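Local coordinates for Ser-thr phosphatase MSPP (Mycobacterium smegmatis, PDB 2JFR), which probably removes phosphate from phosphorylated serine and threonine side chains of proteins, as a metal-dependent phosphatase of the PPM (PP2C) family, at residues 28-33 / 55-60; 95-98 / 104-107; 186-191 / 215-220. All coordinates share one frame; numbering follows the deposited sequence. Where two conformers were deposited one is given.

Interaction 1: 28-33 / 55-60; sequences DGILYA and AGFAAA
With CG anti to the backbone N in both Phe57 (chi1 -174°) and Leu31 (chi1 -178°), the two side chains meet between helix 42-59 and strand 31-38 and run antiparallel alongside one another. Leu31 CD2 arrives obliquely at the inner part of the aromatic side chain, 3.8 Å from Phe57 CB. Leu31 CB lies 4.0 Å from Phe57 CE2, so one leucine touches the aromatic side chain from its stem to its ortho and meta carbons. Ile30 crosses Phe57 at about a right angle. Its CG1, tucked over the backbone (chi1 67°), comes to the ring edge near the plane, 4.0 Å from Phe57 CE2, and Ile30 CD1 extends the same arm to 4.2 Å from Phe57 CZ. Ile30 and Leu31 are neighbours in a type II' turn from Asp28 to Leu31, with Gly29 at its positive-phi position. The turn joins strands 23-28 and 31-38 and is closed by Leu31 N to Asp28 O, 3.0 Å, and Asp28 N to Leu31 O, 2.8 Å. The hairpin tip thus offers two consecutive side chains to Phe57 in the last turn of the helix. Phe98 touches both Ile30 and Phe57 and extends the apolar cluster toward strand 89-96. No hydrogen bond crosses between the two segments. The helix end is therefore held to the sheet here by hydrocarbon contact through one buried aromatic side chain, an attachment that probably depends on the fit of the touching groups.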
# COMPACT_ATOMS: atom_id res chain seq x y z
N ASP A 28 -9.79 1.14 9.01
CA ASP A 28 -10.59 1.82 10.01
C ASP A 28 -11.57 2.77 9.39
O ASP A 28 -11.23 3.82 8.81
CB ASP A 28 -9.71 2.64 10.91
CG ASP A 28 -10.50 3.38 11.98
OD1 ASP A 28 -11.69 3.04 12.16
OD2 ASP A 28 -9.97 4.32 12.61
N GLY A 29 -12.83 2.39 9.47
CA GLY A 29 -13.89 3.17 8.86
C GLY A 29 -13.80 3.09 7.35
O GLY A 29 -13.90 2.07 6.68
N ILE A 30 -13.59 4.23 6.71
CA ILE A 30 -13.40 4.30 5.24
C ILE A 30 -11.92 4.45 4.89
O ILE A 30 -11.64 4.57 3.69
CB ILE A 30 -14.22 5.46 4.64
CG1 ILE A 30 -13.73 6.85 5.06
CG2 ILE A 30 -15.67 5.22 4.97
CD1 ILE A 30 -14.31 7.93 4.17
N LEU A 31 -11.02 4.43 5.87
CA LEU A 31 -9.59 4.62 5.62
C LEU A 31 -8.84 3.29 5.71
O LEU A 31 -8.95 2.56 6.71
CB LEU A 31 -9.00 5.59 6.65
CG LEU A 31 -7.53 5.90 6.47
CD1 LEU A 31 -7.26 6.65 5.17
CD2 LEU A 31 -6.99 6.69 7.66
N TYR A 32 -8.05 3.03 4.70
CA TYR A 32 -7.28 1.79 4.57
C TYR A 32 -5.89 2.17 4.13
O TYR A 32 -5.71 3.02 3.27
CB TYR A 32 -7.93 0.87 3.54
CG TYR A 32 -9.33 0.51 3.97
CD1 TYR A 32 -9.55 -0.55 4.82
CD2 TYR A 32 -10.42 1.26 3.59
CE1 TYR A 32 -10.81 -0.89 5.26
CE2 TYR A 32 -11.71 0.94 4.07
CZ TYR A 32 -11.85 -0.12 4.89
OH TYR A 32 -13.14 -0.41 5.35
N ALA A 33 -4.85 1.49 4.66
CA ALA A 33 -3.52 1.86 4.24
C ALA A 33 -2.54 0.72 4.48
O ALA A 33 -2.72 -0.10 5.39
CB ALA A 33 -3.03 3.11 4.97
N ALA A 55 -4.72 9.49 13.09
CA ALA A 55 -5.17 10.62 13.91
C ALA A 55 -5.50 11.80 13.08
O ALA A 55 -6.49 12.50 13.35
CB ALA A 55 -4.04 10.90 14.88
N GLY A 56 -4.72 12.10 12.05
CA GLY A 56 -4.97 13.26 11.25
C GLY A 56 -6.25 13.10 10.43
O GLY A 56 -7.00 14.08 10.29
N PHE A 57 -6.49 11.93 9.90
CA PHE A 57 -7.72 11.73 9.12
C PHE A 57 -8.95 11.82 10.03
O PHE A 57 -9.93 12.42 9.66
CB PHE A 57 -7.65 10.39 8.41
CG PHE A 57 -8.82 10.20 7.47
CD1 PHE A 57 -8.85 10.91 6.28
CD2 PHE A 57 -9.85 9.33 7.77
CE1 PHE A 57 -9.94 10.72 5.40
CE2 PHE A 57 -10.93 9.12 6.89
CZ PHE A 57 -10.95 9.83 5.70
N ALA A 58 -8.83 11.28 11.24
CA ALA A 58 -9.96 11.38 12.16
C ALA A 58 -10.29 12.81 12.50
O ALA A 58 -11.45 13.17 12.71
CB ALA A 58 -9.61 10.64 13.46
N ALA A 59 -9.29 13.67 12.57
CA ALA A 59 -9.49 15.07 12.85
C ALA A 59 -10.08 15.82 11.68
O ALA A 59 -10.66 16.89 11.87
CB ALA A 59 -8.18 15.71 13.27
N ALA A 60 -9.95 15.33 10.47
CA ALA A 60 -10.38 16.02 9.28
C ALA A 60 -10.64 15.03 8.16
O ALA A 60 -9.82 14.89 7.24
CB ALA A 60 -9.40 17.09 8.88

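Interaction 2: 95-98 / 104-107; sequences VAVF and GPLV
Residues 95-98 and 104-107 pair at the loop end of a beta hairpin, strands 89-96 and 106-110, in one of the two sheets of the PP2C fold. The tight part is the antiparallel hydrogen-bonded pair Ala96 and Leu106. Ala96 N donates to Leu106 O at 2.9 Å, nearly along the C=O axis, and Leu106 N returns the bond to Ala96 O at 2.9 Å, tilted 20° from the carbonyl plane. Ala96 O also takes a CA-H contact from Pro105 and a weak bond from Phe98 N, which closes an inverse gamma turn centred on Val97. Through that turn the Phe98 ring comes back over Ala96, whose CB sits 3.5 Å above the ring plane, offset toward the rim. Leu106 CB meets the ring edge, 4.0 Å from Phe98 CD2. Helix 63-81 approaches this face through Leu66 and Arg63. On the face bearing Val95 and Val107, a non-hydrogen-bonded pair, contact is lighter: Val95 CG2 and Val107 CG2 stand 4.2 Å apart. The end at Gly104 and Pro105 is more open to solvent and lacks regular hydrogen-bonded pairing, since the proline nitrogen has no hydrogen to give to Phe98 O. Val97 CG1 merely brushes Pro105 CG at 4.2 Å. Gly104 O, however, lies 3.4 Å from Phe98 CB and in the plane of the Phe98 ring, at its edge.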
# COMPACT_ATOMS: atom_id res chain seq x y z
N VAL A 95 -6.03 4.63 1.06
CA VAL A 95 -7.30 4.72 0.35
C VAL A 95 -8.35 5.22 1.30
O VAL A 95 -8.50 4.70 2.40
CB VAL A 95 -7.70 3.33 -0.20
CG1 VAL A 95 -9.13 3.33 -0.70
CG2 VAL A 95 -6.74 2.87 -1.28
N ALA A 96 -9.11 6.23 0.87
CA ALA A 96 -10.28 6.67 1.57
C ALA A 96 -11.48 6.41 0.67
O ALA A 96 -11.56 6.97 -0.43
CB ALA A 96 -10.22 8.13 1.97
N VAL A 97 -12.41 5.57 1.14
CA VAL A 97 -13.57 5.22 0.33
C VAL A 97 -14.66 6.27 0.57
O VAL A 97 -15.70 6.00 1.20
CB VAL A 97 -14.05 3.79 0.57
CG1 VAL A 97 -15.10 3.44 -0.44
CG2 VAL A 97 -12.88 2.81 0.51
N PHE A 98 -14.40 7.48 0.12
CA PHE A 98 -15.36 8.57 0.23
C PHE A 98 -16.59 8.32 -0.63
O PHE A 98 -16.50 7.74 -1.71
CB PHE A 98 -14.73 9.87 -0.24
CG PHE A 98 -13.58 10.40 0.55
CD1 PHE A 98 -13.74 10.72 1.89
CD2 PHE A 98 -12.34 10.62 -0.04
CE1 PHE A 98 -12.68 11.26 2.60
CE2 PHE A 98 -11.28 11.20 0.65
CZ PHE A 98 -11.48 11.52 1.97
N GLY A 104 -15.67 11.02 -4.04
CA GLY A 104 -15.52 9.66 -4.37
C GLY A 104 -14.20 9.06 -3.88
O GLY A 104 -13.33 9.77 -3.35
N PRO A 105 -14.03 7.77 -4.06
CA PRO A 105 -12.86 7.06 -3.51
C PRO A 105 -11.56 7.67 -3.99
O PRO A 105 -11.44 8.07 -5.18
CB PRO A 105 -13.06 5.65 -3.96
CG PRO A 105 -14.58 5.51 -4.01
CD PRO A 105 -15.00 6.81 -4.63
N LEU A 106 -10.60 7.74 -3.10
CA LEU A 106 -9.34 8.44 -3.37
C LEU A 106 -8.16 7.60 -2.89
O LEU A 106 -8.24 6.99 -1.83
CB LEU A 106 -9.36 9.78 -2.61
CG LEU A 106 -8.29 10.81 -3.04
CD1 LEU A 106 -8.63 11.39 -4.38
CD2 LEU A 106 -8.19 11.88 -2.01
N VAL A 107 -7.11 7.61 -3.68
CA VAL A 107 -5.80 7.02 -3.27
C VAL A 107 -4.78 8.09 -3.18
O VAL A 107 -4.69 9.01 -4.03
CB VAL A 107 -5.39 5.87 -4.18
CG1 VAL A 107 -5.23 6.26 -5.64
CG2 VAL A 107 -4.11 5.19 -3.68

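Interaction 3: 186-191 / 215-220. With MN (manganese (II) ion), chain C.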
# COMPACT_ATOMS: atom_id res chain seq x y z
N ASP A 186 5.10 -4.47 -1.51
CA ASP A 186 5.80 -5.10 -2.63
C ASP A 186 6.15 -6.54 -2.35
O ASP A 186 6.52 -7.26 -3.28
CB ASP A 186 7.00 -4.25 -3.01
CG ASP A 186 8.08 -4.07 -1.97
OD1 ASP A 186 7.87 -4.57 -0.85
OD2 ASP A 186 9.15 -3.45 -2.34
N GLY A 187 6.05 -7.05 -1.13
CA GLY A 187 6.38 -8.44 -0.90
C GLY A 187 5.50 -9.40 -1.66
O GLY A 187 5.92 -10.50 -1.99
N LEU A 188 4.26 -9.01 -1.96
CA LEU A 188 3.33 -9.94 -2.59
C LEU A 188 3.81 -10.39 -3.93
O LEU A 188 3.72 -11.58 -4.26
CB LEU A 188 1.96 -9.25 -2.73
CG LEU A 188 0.90 -10.07 -3.43
CD1 LEU A 188 0.63 -11.39 -2.70
CD2 LEU A 188 -0.38 -9.25 -3.56
N PHE A 189 4.36 -9.49 -4.76
CA PHE A 189 4.80 -9.76 -6.10
C PHE A 189 6.28 -10.03 -6.21
O PHE A 189 6.89 -10.01 -7.26
CB PHE A 189 4.32 -8.68 -7.08
CG PHE A 189 2.92 -8.86 -7.59
CD1 PHE A 189 2.70 -9.44 -8.85
CD2 PHE A 189 1.83 -8.44 -6.85
CE1 PHE A 189 1.43 -9.59 -9.34
CE2 PHE A 189 0.57 -8.59 -7.33
CZ PHE A 189 0.35 -9.16 -8.58
N ALA A 190 6.95 -10.33 -5.08
CA ALA A 190 8.39 -10.60 -5.13
C ALA A 190 8.74 -11.78 -5.99
O ALA A 190 9.84 -11.81 -6.54
CB ALA A 190 8.91 -10.84 -3.72
N ALA A 191 7.89 -12.83 -6.00
CA ALA A 191 8.28 -14.10 -6.58
C ALA A 191 7.16 -14.96 -7.15
O ALA A 191 7.41 -15.71 -8.07
CB ALA A 191 9.03 -14.96 -5.52
N GLU A 215 -0.00 -16.48 2.17
CA GLU A 215 0.50 -17.84 1.96
C GLU A 215 1.14 -18.00 0.61
O GLU A 215 2.18 -18.65 0.51
CB GLU A 215 -0.64 -18.83 2.15
CG GLU A 215 -1.17 -18.90 3.59
CD GLU A 215 -2.41 -19.79 3.77
OE1 GLU A 215 -2.89 -20.35 2.73
OE2 GLU A 215 -2.93 -20.02 4.91
N VAL A 216 0.54 -17.44 -0.44
CA VAL A 216 1.14 -17.53 -1.76
C VAL A 216 2.55 -16.90 -1.73
O VAL A 216 3.51 -17.47 -2.27
CB VAL A 216 0.24 -16.86 -2.79
CG1 VAL A 216 0.97 -16.63 -4.09
CG2 VAL A 216 -1.00 -17.74 -3.00
N ALA A 217 2.67 -15.75 -1.14
CA ALA A 217 3.95 -15.07 -1.11
C ALA A 217 4.96 -15.86 -0.28
O ALA A 217 6.14 -15.97 -0.62
CB ALA A 217 3.78 -13.66 -0.56
N ASN A 218 4.52 -16.43 0.83
CA ASN A 218 5.40 -17.21 1.70
C ASN A 218 5.85 -18.47 1.01
O ASN A 218 7.05 -18.81 1.03
CB ASN A 218 4.60 -17.50 2.97
CG ASN A 218 5.54 -18.00 4.04
OD1 ASN A 218 6.00 -19.13 3.95
ND2 ASN A 218 5.83 -17.21 5.04
N ASP A 219 4.94 -19.20 0.40
CA ASP A 219 5.25 -20.42 -0.28
C ASP A 219 6.25 -20.21 -1.42
O ASP A 219 7.04 -21.09 -1.71
CB ASP A 219 4.01 -21.04 -0.87
CG ASP A 219 3.03 -21.67 0.03
OD1 ASP A 219 3.24 -21.67 1.26
OD2 ASP A 219 2.01 -22.18 -0.47
N ALA A 220 6.22 -19.05 -2.03
CA ALA A 220 7.13 -18.68 -3.11
C ALA A 220 8.50 -18.29 -2.62
O ALA A 220 9.37 -18.02 -3.48
CB ALA A 220 6.52 -17.58 -3.96
MN MN C . 8.82 -4.52 0.98
O HOH W 1 10.18 -4.54 2.72
O HOH W 2 10.39 -3.53 0.11
O HOH W 3 7.32 -5.42 2.17
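Asp186 OD1 binds the manganese ion at 2.1 Å. The side chain of Asp186 is folded with CG between the backbone N and the carbonyl carbon (chi1 63°), which turns the carboxylate out of the loop after strand 180-184 toward the metal. Three waters share the manganese: water 1 stands across the ion from Asp186 OD1, at about 170°, while waters 2 and 3 oppose each other on a second axis. Asp36 and Asp224 also bind the ion, an arrangement consistent with an octahedral shell. Asp36 is shared by manganese and a magnesium ion in the dinuclear centre that, with metal-bound waters, is characteristic of PPM phosphatases; the magnesium at Asp186 OD2 is probably the third site. Just beyond Asp186 the chain coils in a helical but irregular turn and runs against the end of helix 206-219. Ala217 points its CB at this turn, 4.1 Å from Gly187 O, and the backbones come close, with Leu188 CA 5.4 Å from Ala217 CA. Leu188 leaves the backbone away from the helix, yet its CG, anti to the backbone N (chi1 177°), carries CD1 to 4.4 Å from Ala217 CB. A turn later Ala191 CB and Ala220 CB meet methyl to methyl at 3.9 Å, at a more exposed margin. Thr226 of strand 226-233 touches both Leu188 and Ala217 and helps fill the buried side, while Ile197 of helix 194-201 packs on Leu188. No hydrogen bond joins the two segments. The chemistry is thus split: a charged carboxylate holds the metals, and small methyls of Ala191 on the loop and Ala217 and Ala220 on the helix segment let the two lie close without any polar tie.

In the fold
Interactions 1 and 2 adjoin on the sheet containing strands 31-38 and 89-96, with helix 42-59 packed on it, their centres 11 Å apart. Probable hydrogen bonds run from Val97 N to Ile30 O and from Val95 N to Tyr32 O, each 2.8 Å, and Ile30 CD1 packs 3.7 Å from Phe98 CD1, so hairpin, helix end and second hairpin share one apolar cluster. Interaction 3 lies beyond the chain's centre, about 28 Å from interaction 1 and 26 Å from interaction 2 between centres. It alone contains a metal ligand; strand 31-38, which starts in interaction 1, runs on to Asp36 at the same manganese ion.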